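Local coordinates for HTH-type transcriptional regulator KdgR (PDB 1YSP), which represses transcription of genes for transport and catabolism of 2-keto-3-deoxygluconate and of the Entner-Doudoroff aldolase gene, this chain being its C-terminal IclR-type domain, at residues S60-D72 and I125-G139. Numbering follows the deposited sequence.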
loop_
_atom_site.group_PDB
_atom_site.type_symbol
_atom_site.label_atom_id
_atom_site.label_comp_id
_atom_site.label_asym_id
_atom_site.label_seq_id
_atom_site.Cartn_x
_atom_site.Cartn_y
_atom_site.Cartn_z
ATOM N N SER A 60 3.934 -6.070 6.763
ATOM C CA SER A 60 4.436 -4.865 7.474
ATOM C C SER A 60 4.451 -3.589 6.595
ATOM O O SER A 60 4.961 -2.516 7.055
ATOM C CB SER A 60 5.867 -5.094 7.956
ATOM O OG SER A 60 6.747 -5.351 6.856
ATOM N N THR A 61 3.964 -3.708 5.360
ATOM C CA THR A 61 3.897 -2.579 4.410
ATOM C C THR A 61 2.439 -2.188 4.179
ATOM O O THR A 61 1.575 -3.054 4.208
ATOM C CB THR A 61 4.572 -2.910 3.046
ATOM O OG1 THR A 61 3.919 -4.034 2.406
ATOM C CG2 THR A 61 6.039 -3.191 3.264
ATOM N N ALA A 62 2.149 -0.899 3.956
ATOM C CA ALA A 62 0.808 -0.461 3.662
ATOM C C ALA A 62 0.356 -1.067 2.295
ATOM O O ALA A 62 -0.772 -1.505 2.151
ATOM C CB ALA A 62 0.704 1.112 3.677
ATOM N N ILE A 63 1.257 -1.102 1.344
ATOM C CA ILE A 63 0.926 -1.668 -0.023
ATOM C C ILE A 63 0.651 -3.181 0.075
ATOM O O ILE A 63 -0.249 -3.731 -0.584
ATOM C CB ILE A 63 2.086 -1.356 -1.027
ATOM C CG1 ILE A 63 2.075 0.160 -1.407
ATOM C CG2 ILE A 63 1.977 -2.264 -2.295
ATOM C CD1 ILE A 63 3.411 0.625 -2.069
ATOM N N GLY A 64 1.468 -3.880 0.865
ATOM C CA GLY A 64 1.235 -5.312 1.107
ATOM C C GLY A 64 -0.152 -5.553 1.649
ATOM O O GLY A 64 -0.871 -6.439 1.171
ATOM N N LYS A 65 -0.563 -4.793 2.647
ATOM C CA LYS A 65 -1.903 -4.956 3.183
ATOM C C LYS A 65 -2.996 -4.762 2.138
ATOM O O LYS A 65 -3.989 -5.509 2.099
ATOM C CB LYS A 65 -2.162 -4.061 4.354
ATOM C CG LYS A 65 -1.224 -4.482 5.557
ATOM C CD LYS A 65 -1.508 -3.625 6.773
ATOM C CE LYS A 65 -0.281 -3.727 7.730
ATOM N NZ LYS A 65 -0.388 -2.762 8.909
ATOM N N VAL A 66 -2.838 -3.747 1.300
ATOM C CA VAL A 66 -3.914 -3.536 0.328
ATOM C C VAL A 66 -3.900 -4.557 -0.807
ATOM O O VAL A 66 -4.955 -4.810 -1.385
ATOM C CB VAL A 66 -3.995 -2.032 -0.252
ATOM C CG1 VAL A 66 -4.069 -0.937 0.899
ATOM C CG2 VAL A 66 -2.954 -1.772 -1.257
ATOM N N LEU A 67 -2.750 -5.152 -1.110
ATOM C CA LEU A 67 -2.639 -6.220 -2.151
ATOM C C LEU A 67 -3.268 -7.541 -1.707
ATOM O O LEU A 67 -3.626 -8.388 -2.537
ATOM C CB LEU A 67 -1.205 -6.483 -2.531
ATOM C CG LEU A 67 -0.497 -5.457 -3.406
ATOM C CD1 LEU A 67 1.020 -5.632 -3.272
ATOM C CD2 LEU A 67 -0.972 -5.585 -4.875
ATOM N N LEU A 68 -3.384 -7.697 -0.405
ATOM C CA LEU A 68 -4.074 -8.852 0.204
ATOM C C LEU A 68 -5.500 -8.661 0.634
ATOM O O LEU A 68 -6.260 -9.652 0.643
ATOM C CB LEU A 68 -3.278 -9.355 1.440
ATOM C CG LEU A 68 -1.828 -9.772 1.179
ATOM C CD1 LEU A 68 -1.096 -10.188 2.535
ATOM C CD2 LEU A 68 -1.651 -10.903 0.108
ATOM N N ALA A 69 -5.880 -7.450 1.080
ATOM C CA ALA A 69 -7.161 -7.223 1.768
ATOM C C ALA A 69 -8.432 -7.535 0.968
ATOM O O ALA A 69 -9.426 -7.939 1.549
ATOM C CB ALA A 69 -7.251 -5.824 2.403
ATOM N N TRP A 70 -8.404 -7.351 -0.339
ATOM C CA TRP A 70 -9.604 -7.643 -1.150
ATOM C C TRP A 70 -9.590 -9.074 -1.771
ATOM O O TRP A 70 -10.512 -9.445 -2.537
ATOM C CB TRP A 70 -9.765 -6.575 -2.256
ATOM C CG TRP A 70 -10.269 -5.241 -1.732
ATOM C CD1 TRP A 70 -11.556 -4.803 -1.734
ATOM C CD2 TRP A 70 -9.493 -4.201 -1.092
ATOM N NE1 TRP A 70 -11.641 -3.579 -1.112
ATOM C CE2 TRP A 70 -10.384 -3.173 -0.744
ATOM C CE3 TRP A 70 -8.130 -4.050 -0.788
ATOM C CZ2 TRP A 70 -9.967 -2.002 -0.103
ATOM C CZ3 TRP A 70 -7.706 -2.869 -0.165
ATOM C CH2 TRP A 70 -8.637 -1.874 0.181
ATOM N N ARG A 71 -8.561 -9.854 -1.454
ATOM C CA ARG A 71 -8.358 -11.159 -2.093
ATOM C C ARG A 71 -9.159 -12.240 -1.428
ATOM O O ARG A 71 -9.549 -12.096 -0.258
ATOM C CB ARG A 71 -6.895 -11.579 -2.073
ATOM C CG ARG A 71 -6.088 -11.029 -3.165
ATOM C CD ARG A 71 -4.865 -11.873 -3.281
ATOM N NE ARG A 71 -3.729 -11.089 -3.710
ATOM C CZ ARG A 71 -3.360 -10.908 -4.973
ATOM N NH1 ARG A 71 -2.301 -10.154 -5.232
ATOM N NH2 ARG A 71 -4.032 -11.467 -5.978
ATOM N N ASP A 72 -9.421 -13.318 -2.193
ATOM C CA ASP A 72 -10.038 -14.522 -1.637
ATOM C C ASP A 72 -9.152 -14.923 -0.461
ATOM O O ASP A 72 -7.930 -15.020 -0.609
ATOM C CB ASP A 72 -10.140 -15.638 -2.707
ATOM C CG ASP A 72 -10.568 -17.014 -2.126
ATOM O OD1 ASP A 72 -11.572 -17.099 -1.367
ATOM O OD2 ASP A 72 -9.891 -18.023 -2.450
ATOM N N ILE A 125 0.735 5.196 4.179
ATOM C CA ILE A 125 -0.683 4.980 4.009
ATOM C C ILE A 125 -0.862 4.552 2.527
ATOM O O ILE A 125 -0.177 5.122 1.670
ATOM C CB ILE A 125 -1.562 6.247 4.228
ATOM C CG1 ILE A 125 -1.293 6.918 5.610
ATOM C CG2 ILE A 125 -3.055 5.921 3.943
ATOM C CD1 ILE A 125 -1.796 8.368 5.648
ATOM N N ALA A 126 -1.726 3.562 2.254
ATOM C CA ALA A 126 -1.854 3.106 0.835
ATOM C C ALA A 126 -3.262 2.765 0.496
ATOM O O ALA A 126 -4.055 2.441 1.398
ATOM C CB ALA A 126 -0.957 1.900 0.570
ATOM N N VAL A 127 -3.566 2.794 -0.825
ATOM C CA VAL A 127 -4.868 2.489 -1.331
ATOM C C VAL A 127 -4.744 1.528 -2.505
ATOM O O VAL A 127 -3.717 1.497 -3.154
ATOM C CB VAL A 127 -5.701 3.757 -1.798
ATOM C CG1 VAL A 127 -6.051 4.691 -0.563
ATOM C CG2 VAL A 127 -5.003 4.475 -2.940
ATOM N N PRO A 128 -5.797 0.717 -2.733
ATOM C CA PRO A 128 -5.759 -0.250 -3.847
ATOM C C PRO A 128 -5.901 0.386 -5.251
ATOM O O PRO A 128 -6.703 1.318 -5.417
ATOM C CB PRO A 128 -6.948 -1.149 -3.535
ATOM C CG PRO A 128 -7.951 -0.216 -2.819
ATOM C CD PRO A 128 -7.036 0.611 -1.928
ATOM N N VAL A 129 -5.206 -0.180 -6.242
ATOM C CA VAL A 129 -5.383 0.213 -7.636
ATOM C C VAL A 129 -5.930 -1.055 -8.283
ATOM O O VAL A 129 -5.353 -2.112 -8.142
ATOM C CB VAL A 129 -4.054 0.656 -8.278
ATOM C CG1 VAL A 129 -4.144 0.745 -9.831
ATOM C CG2 VAL A 129 -3.615 2.001 -7.700
ATOM N N PHE A 130 -7.050 -0.925 -8.985
ATOM C CA PHE A 130 -7.803 -2.080 -9.486
ATOM C C PHE A 130 -7.576 -2.249 -10.983
ATOM O O PHE A 130 -7.347 -1.266 -11.717
ATOM C CB PHE A 130 -9.281 -1.904 -9.208
ATOM C CG PHE A 130 -9.639 -1.862 -7.754
ATOM C CD1 PHE A 130 -9.782 -3.042 -7.015
ATOM C CD2 PHE A 130 -9.855 -0.638 -7.121
ATOM C CE1 PHE A 130 -10.138 -2.988 -5.666
ATOM C CE2 PHE A 130 -10.191 -0.562 -5.787
ATOM C CZ PHE A 130 -10.318 -1.726 -5.041
ATOM N N ASP A 131 -7.588 -3.500 -11.445
ATOM C CA ASP A 131 -7.645 -3.737 -12.899
ATOM C C ASP A 131 -9.103 -3.731 -13.397
ATOM O O ASP A 131 -10.050 -3.507 -12.618
ATOM C CB ASP A 131 -6.916 -5.014 -13.245
ATOM C CG ASP A 131 -7.722 -6.258 -12.944
ATOM O OD1 ASP A 131 -8.787 -6.230 -12.307
ATOM O OD2 ASP A 131 -7.270 -7.305 -13.404
ATOM N N ARG A 132 -9.303 -4.014 -14.685
ATOM C CA ARG A 132 -10.649 -3.923 -15.271
ATOM C C ARG A 132 -11.658 -4.903 -14.646
ATOM O O ARG A 132 -12.868 -4.716 -14.780
ATOM C CB ARG A 132 -10.610 -4.020 -16.811
ATOM C CG ARG A 132 -10.051 -5.341 -17.347
ATOM C CD ARG A 132 -9.356 -5.136 -18.693
ATOM N NE ARG A 132 -9.033 -6.408 -19.338
ATOM C CZ ARG A 132 -7.820 -6.974 -19.393
ATOM N NH1 ARG A 132 -6.743 -6.403 -18.845
ATOM N NH2 ARG A 132 -7.687 -8.145 -20.015
ATOM N N PHE A 133 -11.152 -5.898 -13.905
ATOM C CA PHE A 133 -12.010 -6.890 -13.249
ATOM C C PHE A 133 -12.236 -6.684 -11.760
ATOM O O PHE A 133 -12.925 -7.492 -11.119
ATOM C CB PHE A 133 -11.475 -8.301 -13.517
ATOM C CG PHE A 133 -11.440 -8.652 -14.982
ATOM C CD1 PHE A 133 -12.619 -8.864 -15.677
ATOM C CD2 PHE A 133 -10.244 -8.741 -15.666
ATOM C CE1 PHE A 133 -12.602 -9.166 -17.024
ATOM C CE2 PHE A 133 -10.230 -9.059 -17.035
ATOM C CZ PHE A 133 -11.411 -9.266 -17.696
ATOM N N GLY A 134 -11.687 -5.609 -11.194
ATOM C CA GLY A 134 -11.901 -5.361 -9.759
ATOM C C GLY A 134 -10.932 -6.082 -8.840
ATOM O O GLY A 134 -11.130 -6.109 -7.623
ATOM N N VAL A 135 -9.875 -6.640 -9.414
ATOM C CA VAL A 135 -8.777 -7.188 -8.644
ATOM C C VAL A 135 -7.743 -6.101 -8.380
ATOM O O VAL A 135 -7.318 -5.387 -9.294
ATOM C CB VAL A 135 -8.052 -8.356 -9.399
ATOM C CG1 VAL A 135 -6.919 -8.965 -8.565
ATOM C CG2 VAL A 135 -9.061 -9.446 -9.770
ATOM N N VAL A 136 -7.264 -6.063 -7.137
ATOM C CA VAL A 136 -6.180 -5.146 -6.793
ATOM C C VAL A 136 -4.860 -5.563 -7.457
ATOM O O VAL A 136 -4.264 -6.581 -7.089
ATOM C CB VAL A 136 -6.005 -5.003 -5.241
ATOM C CG1 VAL A 136 -4.895 -4.024 -4.951
ATOM C CG2 VAL A 136 -7.311 -4.578 -4.553
ATOM N N ILE A 137 -4.353 -4.761 -8.397
ATOM C CA ILE A 137 -3.113 -5.094 -9.135
ATOM C C ILE A 137 -1.878 -4.342 -8.613
ATOM O O ILE A 137 -0.727 -4.698 -8.883
ATOM C CB ILE A 137 -3.331 -4.885 -10.667
ATOM C CG1 ILE A 137 -3.859 -3.467 -10.928
ATOM C CG2 ILE A 137 -4.361 -5.888 -11.117
ATOM C CD1 ILE A 137 -3.650 -2.878 -12.339
ATOM N N ALA A 138 -2.109 -3.274 -7.841
ATOM C CA ALA A 138 -1.008 -2.533 -7.246
ATOM C C ALA A 138 -1.545 -1.820 -6.018
ATOM O O ALA A 138 -2.733 -1.675 -5.864
ATOM C CB ALA A 138 -0.406 -1.501 -8.256
ATOM N N GLY A 139 -0.638 -1.337 -5.180
ATOM C CA GLY A 139 -1.013 -0.408 -4.137
ATOM C C GLY A 139 -0.284 0.882 -4.427
ATOM O O GLY A 139 0.861 0.880 -4.858
#
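Trp70, just beyond helix 62-69, lays its indole over Pro128: Pro128 CG sits 3.8 Å from the centroid of the six-membered ring of Trp70, a CH-pi contact made over the face and offset toward the rim. The five-membered ring of Trp70 receives the edge of Phe130 in a T-shaped pair, planes at 86°, while Val136 CG2 comes within 3.9 Å of Trp70 CE3. Trp70 CB already points at the hairpin, and with CG anti to the carbonyl carbon (chi1 -75°) the indole reaches both Pro128 and Val136. Replacing the indole by an alanine's methyl would probably deprive Pro128 and Phe130 of their aromatic partner and open a gap beside Val136. One turn earlier, Val66 straddles both strands, CG1 lying 3.4 Å from Ala126 O and CG2 3.7 Å from Gly139 CA. A CB on Gly139 would collide with that CG2; the bare glycine probably lets the helix lie this close to the sheet. Ala62 CB meets Ala126 CB at 3.6 Å, and Leu67 reaches with CD2 alone toward Val136 and the backbone of Ala138. No hydrogen bond links the segments; the interface is apolar packing. The helix runs at 30° to strand 125-130 and nearly antiparallel to strand 136-139, in the GAF-like fold of IclR effector domains. It packs on one face of the antiparallel sheet, with Leu68 and Ala69 touching helix 96-109, whereas Ile125 and Val127 turn from it to meet helix 151-172.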